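PDB 5G5G: putative xanthine dehydrogenase YAGS fad-binding subunit from Escherichia coli, which probably forms the molybdenum-bearing catalytic subunit of a periplasmic aldehyde oxidase, binding the pterin cytosine dinucleotide cofactor that carries the metal. Local coordinates for residues Ile176-His187 and Thr280-Ile291; Glu362-Glu370 and Asn704-Arg715. One frame throughout, in Å; residues are numbered along the deposited sequence.

Contact 1 pairs strand 174-182 with strand 285-293 in a mixed sheet. Strand 174-182 is the outermost of the five strands, with the chain around R715 bonded alongside it. Contact 2 joins helix 354-372, which packs on one face of that sheet, to helix 698-710 and the chain that follows it. The centres of the two contacts lie about 16 Å apart. Both segments of contact 1 come before those of contact 2 along the chain. They touch directly: Y180 OH meets E367 OE2 at 2.7 Å, and R715 O lies 2.9 Å from T181 N. The late segment 704-715 is thus tied to a sheet built from much earlier sequence. The far end of contact 1 runs on toward the molybdenum centre.

Contact 1 of 2, residues Ile176-His187 and Thr280-Ile291; sequences IDATYTTPDQSH and THRPATLQHLRI
D177 meets H288 and R290 on one face of an antiparallel strand pair, in a mixed sheet of the molybdopterin cofactor-binding domain. D177 CG stands anti to the backbone N (chi1 180°), and this carries the carboxylate across to the other strand. Its OD1 accepts a short bond from H288 NE2, 2.6 Å long. OD1 lies in the imidazole plane but is approached 35° out of the carboxylate plane, on the syn side. OD2 makes a longer salt bridge to R290 NE (3.5 Å), and a water links OD2 to R290 NH2. The side chains of Y180 and L289 lie on the opposite face of the sheet.

T182 and T285 meet hydroxyl to hydroxyl, with OG1 of T285 donating to OG1 of T182 (2.7 Å). Beyond the strands, D184 OD1 takes the N-H of A284 from above its carboxylate plane. The H187 side chain lies about 6 Å from the bound dioxothiomolybdenum ion, and H187 NE2 donates to A348 O. R282 NH1 is held by E317 in a salt bridge. R282 bends at chi3 (-54°), and its NE donates in the guanidinium plane to Q185 OE1 at 2.8 Å.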
loop_
_atom_site.group_PDB
_atom_site.type_symbol
_atom_site.label_atom_id
_atom_site.label_comp_id
_atom_site.label_asym_id
_atom_site.label_seq_id
_atom_site.Cartn_x
_atom_site.Cartn_y
_atom_site.Cartn_z
ATOM N N ILE C 176 10.440 15.568 -31.060
ATOM C CA ILE C 176 11.083 14.604 -30.130
ATOM C C ILE C 176 10.761 13.178 -30.546
ATOM O O ILE C 176 9.754 12.947 -31.215
ATOM C CB ILE C 176 10.703 14.827 -28.629
ATOM C CG1 ILE C 176 9.219 14.605 -28.395
ATOM C CG2 ILE C 176 11.097 16.219 -28.156
ATOM C CD1 ILE C 176 8.873 13.171 -27.995
ATOM N N ASP C 177 11.669 12.262 -30.198
ATOM C CA ASP C 177 11.514 10.809 -30.397
ATOM C C ASP C 177 12.133 10.187 -29.153
ATOM O O ASP C 177 13.341 10.282 -28.973
ATOM C CB ASP C 177 12.236 10.338 -31.665
ATOM C CG ASP C 177 12.110 8.836 -31.916
ATOM O OD1 ASP C 177 12.050 8.081 -30.964
ATOM O OD2 ASP C 177 12.124 8.384 -33.084
ATOM N N ALA C 178 11.310 9.608 -28.289
ATOM C CA ALA C 178 11.777 9.166 -26.987
ATOM C C ALA C 178 11.027 7.942 -26.584
ATOM O O ALA C 178 9.898 7.745 -27.045
ATOM C CB ALA C 178 11.590 10.237 -25.915
ATOM N N THR C 179 11.669 7.129 -25.746
ATOM C CA THR C 179 11.098 5.881 -25.251
ATOM C C THR C 179 11.039 5.974 -23.750
ATOM O O THR C 179 11.969 6.466 -23.121
ATOM C CB THR C 179 11.945 4.661 -25.726
ATOM O OG1 THR C 179 11.936 4.630 -27.166
ATOM C CG2 THR C 179 11.456 3.316 -25.198
ATOM N N TYR C 180 9.959 5.442 -23.193
ATOM C CA TYR C 180 9.671 5.492 -21.757
ATOM C C TYR C 180 9.205 4.102 -21.285
ATOM O O TYR C 180 8.639 3.314 -22.033
ATOM C CB TYR C 180 8.585 6.519 -21.407
ATOM C CG TYR C 180 8.836 7.882 -21.983
ATOM C CD1 TYR C 180 8.500 8.172 -23.318
ATOM C CD2 TYR C 180 9.425 8.879 -21.233
ATOM C CE1 TYR C 180 8.767 9.420 -23.836
ATOM C CE2 TYR C 180 9.690 10.130 -21.761
ATOM C CZ TYR C 180 9.346 10.399 -23.060
ATOM O OH TYR C 180 9.673 11.608 -23.636
ATOM N N THR C 181 9.522 3.800 -20.040
ATOM C CA THR C 181 9.021 2.572 -19.414
ATOM C C THR C 181 8.380 2.847 -18.073
ATOM O O THR C 181 8.824 3.737 -17.321
ATOM C CB THR C 181 10.089 1.459 -19.255
ATOM O OG1 THR C 181 11.124 1.888 -18.355
ATOM C CG2 THR C 181 10.718 1.139 -20.566
ATOM N N THR C 182 7.384 2.021 -17.791
ATOM C CA THR C 182 6.746 1.909 -16.458
ATOM C C THR C 182 6.766 0.444 -16.044
ATOM O O THR C 182 6.612 -0.438 -16.873
ATOM C CB THR C 182 5.335 2.400 -16.435
ATOM O OG1 THR C 182 4.496 1.589 -17.278
ATOM C CG2 THR C 182 5.276 3.825 -16.947
ATOM N N PRO C 183 6.979 0.198 -14.754
ATOM C CA PRO C 183 7.099 -1.153 -14.276
ATOM C C PRO C 183 5.737 -1.772 -13.964
ATOM O O PRO C 183 4.693 -1.072 -13.906
ATOM C CB PRO C 183 7.900 -0.954 -12.940
ATOM C CG PRO C 183 7.392 0.323 -12.424
ATOM C CD PRO C 183 7.135 1.169 -13.660
ATOM N N ASP C 184 5.754 -3.089 -13.707
ATOM C CA ASP C 184 4.610 -3.717 -13.125
ATOM C C ASP C 184 4.332 -3.087 -11.751
ATOM O O ASP C 184 5.269 -2.758 -10.974
ATOM C CB ASP C 184 4.851 -5.227 -13.004
ATOM C CG ASP C 184 5.134 -5.866 -14.339
ATOM O OD1 ASP C 184 4.166 -6.060 -15.081
ATOM O OD2 ASP C 184 6.340 -6.176 -14.601
ATOM N N GLN C 185 3.063 -2.824 -11.470
ATOM C CA GLN C 185 2.666 -2.238 -10.182
ATOM C C GLN C 185 1.598 -3.084 -9.512
ATOM O O GLN C 185 0.825 -3.813 -10.173
ATOM C CB GLN C 185 2.183 -0.759 -10.328
ATOM C CG GLN C 185 3.236 0.135 -10.961
ATOM C CD GLN C 185 2.709 1.507 -11.399
ATOM O OE1 GLN C 185 1.521 1.691 -11.600
ATOM N NE2 GLN C 185 3.642 2.459 -11.625
ATOM N N SER C 186 1.460 -2.862 -8.217
ATOM C CA SER C 186 0.582 -3.669 -7.372
ATOM C C SER C 186 -0.385 -2.825 -6.566
ATOM O O SER C 186 -0.017 -1.779 -6.036
ATOM C CB SER C 186 1.455 -4.563 -6.427
ATOM O OG SER C 186 0.729 -5.688 -5.964
ATOM N N HIS C 187 -1.603 -3.345 -6.336
ATOM C CA HIS C 187 -2.630 -2.527 -5.680
ATOM C C HIS C 187 -2.310 -2.231 -4.219
ATOM O O HIS C 187 -2.460 -1.113 -3.728
ATOM C CB HIS C 187 -3.994 -3.176 -5.790
ATOM C CG HIS C 187 -4.281 -3.660 -7.162
ATOM N ND1 HIS C 187 -3.857 -4.907 -7.612
ATOM C CD2 HIS C 187 -4.897 -3.065 -8.202
ATOM C CE1 HIS C 187 -4.201 -5.037 -8.871
ATOM N NE2 HIS C 187 -4.842 -3.938 -9.250
ATOM N N THR C 280 -3.661 -9.819 -9.367
ATOM C CA THR C 280 -3.309 -9.131 -10.594
ATOM C C THR C 280 -2.359 -7.960 -10.289
ATOM O O THR C 280 -2.199 -7.561 -9.131
ATOM C CB THR C 280 -4.542 -8.593 -11.301
ATOM O OG1 THR C 280 -5.170 -7.573 -10.532
ATOM C CG2 THR C 280 -5.536 -9.709 -11.547
ATOM N N HIS C 281 -1.791 -7.441 -11.364
ATOM C CA HIS C 281 -0.922 -6.307 -11.306
ATOM C C HIS C 281 -1.110 -5.381 -12.530
ATOM O O HIS C 281 -1.512 -5.852 -13.539
ATOM C CB HIS C 281 0.564 -6.753 -11.368
ATOM C CG HIS C 281 0.903 -7.554 -12.589
ATOM N ND1 HIS C 281 1.507 -7.010 -13.694
ATOM C CD2 HIS C 281 0.687 -8.857 -12.885
ATOM C CE1 HIS C 281 1.632 -7.930 -14.625
ATOM N NE2 HIS C 281 1.147 -9.062 -14.158
ATOM N N ARG C 282 -0.808 -4.107 -12.380
ATOM C CA ARG C 282 -0.737 -3.271 -13.576
ATOM C C ARG C 282 0.407 -3.822 -14.463
ATOM O O ARG C 282 1.484 -3.966 -13.975
ATOM C CB ARG C 282 -0.455 -1.807 -13.281
ATOM C CG ARG C 282 -0.609 -0.954 -14.550
ATOM C CD ARG C 282 -0.104 0.481 -14.425
ATOM N NE ARG C 282 -0.671 1.214 -13.295
ATOM C CZ ARG C 282 -1.881 1.807 -13.248
ATOM N NH1 ARG C 282 -2.796 1.608 -14.181
ATOM N NH2 ARG C 282 -2.240 2.465 -12.149
ATOM N N PRO C 283 0.159 -4.054 -15.763
ATOM C CA PRO C 283 1.264 -4.431 -16.643
ATOM C C PRO C 283 2.270 -3.317 -16.783
ATOM O O PRO C 283 1.883 -2.147 -16.936
ATOM C CB PRO C 283 0.571 -4.694 -17.983
ATOM C CG PRO C 283 -0.889 -4.945 -17.622
ATOM C CD PRO C 283 -1.133 -4.069 -16.473
ATOM N N ALA C 284 3.540 -3.693 -16.766
ATOM C CA ALA C 284 4.617 -2.853 -17.208
ATOM C C ALA C 284 4.326 -2.409 -18.629
ATOM O O ALA C 284 3.603 -3.119 -19.385
ATOM C CB ALA C 284 5.953 -3.584 -17.183
ATOM N N THR C 285 4.855 -1.245 -18.994
ATOM C CA THR C 285 4.778 -0.764 -20.365
ATOM C C THR C 285 6.154 -0.352 -20.906
ATOM O O THR C 285 7.060 -0.004 -20.180
ATOM C CB THR C 285 3.780 0.426 -20.580
ATOM O OG1 THR C 285 4.312 1.618 -19.964
ATOM C CG2 THR C 285 2.393 0.098 -19.982
ATOM N N LEU C 286 6.248 -0.331 -22.227
ATOM C CA LEU C 286 7.413 0.179 -22.954
ATOM C C LEU C 286 6.780 1.033 -24.076
ATOM O O LEU C 286 6.051 0.503 -24.911
ATOM C CB LEU C 286 8.265 -0.979 -23.462
ATOM C CG LEU C 286 9.594 -0.678 -24.144
ATOM C CD1 LEU C 286 10.428 -1.952 -24.204
ATOM C CD2 LEU C 286 9.419 -0.098 -25.542
ATOM N N GLN C 287 6.994 2.330 -24.039
ATOM C CA GLN C 287 6.243 3.254 -24.885
ATOM C C GLN C 287 7.172 4.088 -25.761
ATOM O O GLN C 287 8.193 4.593 -25.274
ATOM C CB GLN C 287 5.412 4.184 -24.041
ATOM C CG GLN C 287 4.439 3.462 -23.100
ATOM C CD GLN C 287 3.621 4.421 -22.298
ATOM O OE1 GLN C 287 2.945 5.313 -22.828
ATOM N NE2 GLN C 287 3.614 4.212 -21.026
ATOM N N HIS C 288 6.780 4.271 -27.008
ATOM C CA HIS C 288 7.579 5.048 -27.964
ATOM C C HIS C 288 6.730 6.226 -28.449
ATOM O O HIS C 288 5.666 6.012 -29.044
ATOM C CB HIS C 288 8.007 4.133 -29.104
ATOM C CG HIS C 288 8.961 4.767 -30.056
ATOM N ND1 HIS C 288 9.105 4.337 -31.355
ATOM C CD2 HIS C 288 9.806 5.810 -29.907
ATOM C CE1 HIS C 288 10.022 5.083 -31.963
ATOM N NE2 HIS C 288 10.463 5.983 -31.099
ATOM N N LEU C 289 7.209 7.449 -28.201
ATOM C CA LEU C 289 6.492 8.678 -28.523
ATOM C C LEU C 289 7.311 9.514 -29.490
ATOM O O LEU C 289 8.493 9.801 -29.224
ATOM C CB LEU C 289 6.230 9.474 -27.253
ATOM C CG LEU C 289 4.961 9.031 -26.541
ATOM C CD1 LEU C 289 4.974 9.466 -25.085
ATOM C CD2 LEU C 289 3.737 9.613 -27.214
ATOM N N ARG C 290 6.682 9.892 -30.600
ATOM C CA ARG C 290 7.304 10.754 -31.598
ATOM C C ARG C 290 6.313 11.910 -31.808
ATOM O O ARG C 290 5.168 11.680 -32.252
ATOM C CB ARG C 290 7.574 9.999 -32.881
ATOM C CG ARG C 290 8.436 8.753 -32.657
ATOM C CD ARG C 290 8.361 7.870 -33.877
ATOM N NE ARG C 290 9.186 8.405 -34.896
ATOM C CZ ARG C 290 9.104 8.109 -36.209
ATOM N NH1 ARG C 290 8.156 7.268 -36.694
ATOM N NH2 ARG C 290 9.978 8.656 -37.052
ATOM N N ILE C 291 6.723 13.118 -31.433
ATOM C CA ILE C 291 5.850 14.293 -31.518
ATOM C C ILE C 291 6.581 15.429 -32.199
ATOM O O ILE C 291 7.685 15.757 -31.840
ATOM C CB ILE C 291 5.356 14.778 -30.149
ATOM C CG1 ILE C 291 4.981 13.564 -29.262
ATOM C CG2 ILE C 291 4.186 15.732 -30.334
ATOM C CD1 ILE C 291 4.484 13.893 -27.870
HETATM O O HOH W 1 12.146 9.385 -35.524
HETATM O O HOH W 2 3.050 0.040 -15.722
HETATM O O HOH W 3 -0.001 3.734 -10.539
HETATM O O HOH W 4 0.345 -7.464 -7.965
#

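Contact 2 of 2, residues Glu362-Glu370 and Asn704-Arg715; sequences EIAIDELAE and NAVYNATGIRVR
R713 lays its guanidinium between the Y707 ring and the aliphatic part of E367. Y707 CD2 sits over the centre of one face, 3.3 Å above the plane. E367 CG covers the opposite face. The edge of the group is used for charge. NH1 and NH2 both grip D366 OD2, and the NH1 bond is 2.9 Å long and uses the anti lone pair. NH2 also donates to E370 OE1, which it meets from above the carboxylate plane (2.9 Å). A bend at chi2 (-79°) helps bring the arginine head back over the tyrosine.

E370 is extended, and its other oxygen OE2 takes the Y707 hydroxyl on its syn lone pair at 2.5 Å. Carboxylate and ring stand 78° apart. Replacing R713 by an alanine would probably leave the D366 and E370 carboxylates without their shared positive mate, and open a gap between Y707 and E367.

E367 holds R715 side-on, with OE1 to NH2 (2.8 Å) and OE2, which Y180 also reaches, to NE (2.9 Å). At the start of segment 704-715, the N704 amide stacks on the D366 carboxylate, the planes 23° apart. N704 ND2 donates to E362 O (3.1 Å), straight at the N-H but from above the carbonyl plane, and also to V435 O.

The chain leaves helix 704-710 through an ST turn, in which T710 OG1 accepts from I712 N. D366, E370 and R713 form a salt-bridge network, with the E367-R715 pair beside it, and this joins helix 354-372 of the cofactor-binding domain to the C-terminal part of the chain.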
loop_
_atom_site.group_PDB
_atom_site.type_symbol
_atom_site.label_atom_id
_atom_site.label_comp_id
_atom_site.label_asym_id
_atom_site.label_seq_id
_atom_site.Cartn_x
_atom_site.Cartn_y
_atom_site.Cartn_z
ATOM N N GLU C 362 3.258 12.939 -20.822
ATOM C CA GLU C 362 3.433 14.233 -20.141
ATOM C C GLU C 362 4.898 14.590 -19.856
ATOM O O GLU C 362 5.227 15.762 -19.725
ATOM C CB GLU C 362 2.550 14.284 -18.879
ATOM C CG GLU C 362 1.081 14.221 -19.247
ATOM C CD GLU C 362 0.634 15.422 -20.092
ATOM O OE1 GLU C 362 0.801 16.570 -19.611
ATOM O OE2 GLU C 362 0.087 15.224 -21.238
ATOM N N ILE C 363 5.784 13.600 -19.894
ATOM C CA ILE C 363 7.247 13.923 -19.986
ATOM C C ILE C 363 7.572 14.362 -21.409
ATOM O O ILE C 363 8.279 15.345 -21.589
ATOM C CB ILE C 363 8.180 12.751 -19.571
ATOM C CG1 ILE C 363 7.913 12.328 -18.131
ATOM C CG2 ILE C 363 9.629 13.129 -19.780
ATOM C CD1 ILE C 363 8.693 11.100 -17.644
ATOM N N ALA C 364 7.116 13.617 -22.414
ATOM C CA ALA C 364 7.375 13.936 -23.821
ATOM C C ALA C 364 6.938 15.345 -24.166
ATOM O O ALA C 364 7.663 16.097 -24.825
ATOM C CB ALA C 364 6.747 12.901 -24.778
ATOM N N ILE C 365 5.771 15.753 -23.652
ATOM C CA ILE C 365 5.285 17.099 -23.900
ATOM C C ILE C 365 6.221 18.125 -23.232
ATOM O O ILE C 365 6.514 19.163 -23.823
ATOM C CB ILE C 365 3.823 17.230 -23.374
ATOM C CG1 ILE C 365 2.820 16.425 -24.259
ATOM C CG2 ILE C 365 3.351 18.691 -23.283
ATOM C CD1 ILE C 365 2.675 16.871 -25.683
ATOM N N ASP C 366 6.670 17.851 -22.013
ATOM C CA ASP C 366 7.647 18.708 -21.334
ATOM C C ASP C 366 8.916 18.803 -22.181
ATOM O O ASP C 366 9.475 19.896 -22.333
ATOM C CB ASP C 366 7.961 18.199 -19.938
ATOM C CG ASP C 366 8.545 19.284 -19.040
ATOM O OD1 ASP C 366 7.854 20.283 -18.776
ATOM O OD2 ASP C 366 9.686 19.112 -18.579
ATOM N N GLU C 367 9.374 17.679 -22.741
ATOM C CA GLU C 367 10.570 17.693 -23.625
ATOM C C GLU C 367 10.366 18.522 -24.888
ATOM O O GLU C 367 11.249 19.288 -25.283
ATOM C CB GLU C 367 11.039 16.286 -24.000
ATOM C CG GLU C 367 11.430 15.419 -22.778
ATOM C CD GLU C 367 12.153 14.141 -23.145
ATOM O OE1 GLU C 367 13.142 14.283 -23.886
ATOM O OE2 GLU C 367 11.727 13.052 -22.697
ATOM N N LEU C 368 9.186 18.366 -25.516
ATOM C CA LEU C 368 8.911 19.102 -26.724
ATOM C C LEU C 368 8.774 20.595 -26.462
ATOM O O LEU C 368 9.307 21.391 -27.204
ATOM C CB LEU C 368 7.690 18.529 -27.444
ATOM C CG LEU C 368 7.362 19.140 -28.804
ATOM C CD1 LEU C 368 8.483 19.048 -29.843
ATOM C CD2 LEU C 368 6.086 18.488 -29.323
ATOM N N ALA C 369 8.106 20.965 -25.363
ATOM C CA ALA C 369 7.935 22.372 -24.999
ATOM C C ALA C 369 9.321 23.031 -24.768
ATOM O O ALA C 369 9.593 24.131 -25.242
ATOM C CB ALA C 369 7.049 22.500 -23.760
ATOM N N GLU C 370 10.198 22.307 -24.101
ATOM C CA GLU C 370 11.537 22.783 -23.812
ATOM C C GLU C 370 12.299 23.009 -25.105
ATOM O O GLU C 370 12.900 24.037 -25.302
ATOM C CB GLU C 370 12.272 21.765 -22.918
ATOM C CG GLU C 370 13.718 22.121 -22.667
ATOM C CD GLU C 370 14.413 21.167 -21.734
ATOM O OE1 GLU C 370 14.154 19.960 -21.814
ATOM O OE2 GLU C 370 15.230 21.644 -20.912
ATOM N N ASN C 704 8.827 15.678 -14.147
ATOM C CA ASN C 704 9.146 16.942 -14.749
ATOM C C ASN C 704 9.765 17.910 -13.699
ATOM O O ASN C 704 10.644 18.693 -14.016
ATOM C CB ASN C 704 7.913 17.515 -15.375
ATOM C CG ASN C 704 7.460 16.740 -16.645
ATOM O OD1 ASN C 704 8.223 16.023 -17.266
ATOM N ND2 ASN C 704 6.242 16.944 -17.030
ATOM N N ALA C 705 9.276 17.847 -12.462
ATOM C CA ALA C 705 9.841 18.630 -11.345
ATOM C C ALA C 705 11.237 18.176 -11.002
ATOM O O ALA C 705 12.095 18.992 -10.713
ATOM C CB ALA C 705 8.920 18.569 -10.099
ATOM N N VAL C 706 11.477 16.857 -10.987
ATOM C CA VAL C 706 12.843 16.341 -10.817
ATOM C C VAL C 706 13.795 16.819 -11.917
ATOM O O VAL C 706 14.933 17.216 -11.628
ATOM C CB VAL C 706 12.863 14.799 -10.715
ATOM C CG1 VAL C 706 14.282 14.261 -10.787
ATOM C CG2 VAL C 706 12.139 14.305 -9.433
ATOM N N TYR C 707 13.309 16.809 -13.166
ATOM C CA TYR C 707 14.098 17.377 -14.247
ATOM C C TYR C 707 14.410 18.856 -13.982
ATOM O O TYR C 707 15.562 19.311 -14.138
ATOM C CB TYR C 707 13.424 17.236 -15.602
ATOM C CG TYR C 707 14.210 17.956 -16.681
ATOM C CD1 TYR C 707 15.449 17.476 -17.093
ATOM C CD2 TYR C 707 13.738 19.123 -17.274
ATOM C CE1 TYR C 707 16.209 18.135 -18.056
ATOM C CE2 TYR C 707 14.502 19.769 -18.236
ATOM C CZ TYR C 707 15.724 19.274 -18.614
ATOM O OH TYR C 707 16.468 19.900 -19.556
ATOM N N ASN C 708 13.380 19.624 -13.642
ATOM C CA ASN C 708 13.597 21.034 -13.372
ATOM C C ASN C 708 14.587 21.211 -12.193
ATOM O O ASN C 708 15.419 22.128 -12.175
ATOM C CB ASN C 708 12.275 21.729 -13.086
ATOM C CG ASN C 708 12.441 23.216 -12.819
ATOM O OD1 ASN C 708 12.319 23.673 -11.683
ATOM N ND2 ASN C 708 12.783 23.974 -13.859
ATOM N N ALA C 709 14.538 20.322 -11.208
ATOM C CA ALA C 709 15.504 20.447 -10.082
ATOM C C ALA C 709 16.934 20.135 -10.401
ATOM O O ALA C 709 17.837 20.743 -9.803
ATOM C CB ALA C 709 15.068 19.586 -8.923
ATOM N N THR C 710 17.158 19.162 -11.292
ATOM C CA THR C 710 18.454 18.575 -11.486
ATOM C C THR C 710 19.046 18.732 -12.882
ATOM O O THR C 710 20.233 18.549 -13.049
ATOM C CB THR C 710 18.416 17.064 -11.236
ATOM O OG1 THR C 710 17.482 16.416 -12.122
ATOM C CG2 THR C 710 17.981 16.752 -9.794
ATOM N N GLY C 711 18.211 18.960 -13.879
ATOM C CA GLY C 711 18.592 18.832 -15.263
ATOM C C GLY C 711 18.697 17.414 -15.815
ATOM O O GLY C 711 19.266 17.244 -16.893
ATOM N N ILE C 712 18.227 16.415 -15.081
ATOM C CA ILE C 712 18.340 15.008 -15.474
ATOM C C ILE C 712 16.968 14.454 -15.861
ATOM O O ILE C 712 16.015 14.409 -15.018
ATOM C CB ILE C 712 18.941 14.145 -14.329
ATOM C CG1 ILE C 712 20.218 14.763 -13.771
ATOM C CG2 ILE C 712 19.094 12.669 -14.780
ATOM C CD1 ILE C 712 20.617 14.184 -12.406
ATOM N N ARG C 713 16.829 14.032 -17.132
ATOM C CA ARG C 713 15.619 13.335 -17.568
ATOM C C ARG C 713 15.729 11.864 -17.266
ATOM O O ARG C 713 16.748 11.240 -17.576
ATOM C CB ARG C 713 15.416 13.464 -19.059
ATOM C CG ARG C 713 15.119 14.851 -19.521
ATOM C CD ARG C 713 13.674 15.208 -19.275
ATOM N NE ARG C 713 13.426 16.516 -19.869
ATOM C CZ ARG C 713 12.323 17.232 -19.669
ATOM N NH1 ARG C 713 11.363 16.810 -18.871
ATOM N NH2 ARG C 713 12.209 18.403 -20.267
ATOM N N VAL C 714 14.737 11.310 -16.593
ATOM C CA VAL C 714 14.716 9.885 -16.349
ATOM C C VAL C 714 13.412 9.364 -16.962
ATOM O O VAL C 714 12.300 9.787 -16.578
ATOM C CB VAL C 714 14.741 9.580 -14.839
ATOM C CG1 VAL C 714 14.648 8.073 -14.587
ATOM C CG2 VAL C 714 15.980 10.207 -14.214
ATOM N N ARG C 715 13.545 8.421 -17.886
ATOM C CA ARG C 715 12.373 7.971 -18.649
ATOM C C ARG C 715 11.914 6.560 -18.296
ATOM O O ARG C 715 10.964 6.061 -18.875
ATOM C CB ARG C 715 12.683 8.098 -20.147
ATOM C CG ARG C 715 13.139 9.474 -20.573
ATOM C CD ARG C 715 13.225 9.582 -22.077
ATOM N NE ARG C 715 13.639 10.914 -22.447
ATOM C CZ ARG C 715 14.896 11.347 -22.447
ATOM N NH1 ARG C 715 15.909 10.522 -22.179
ATOM N NH2 ARG C 715 15.149 12.598 -22.802
HETATM O O HOH W 5 10.618 20.301 -16.322
HETATM O O HOH W 6 15.549 17.531 -21.496
#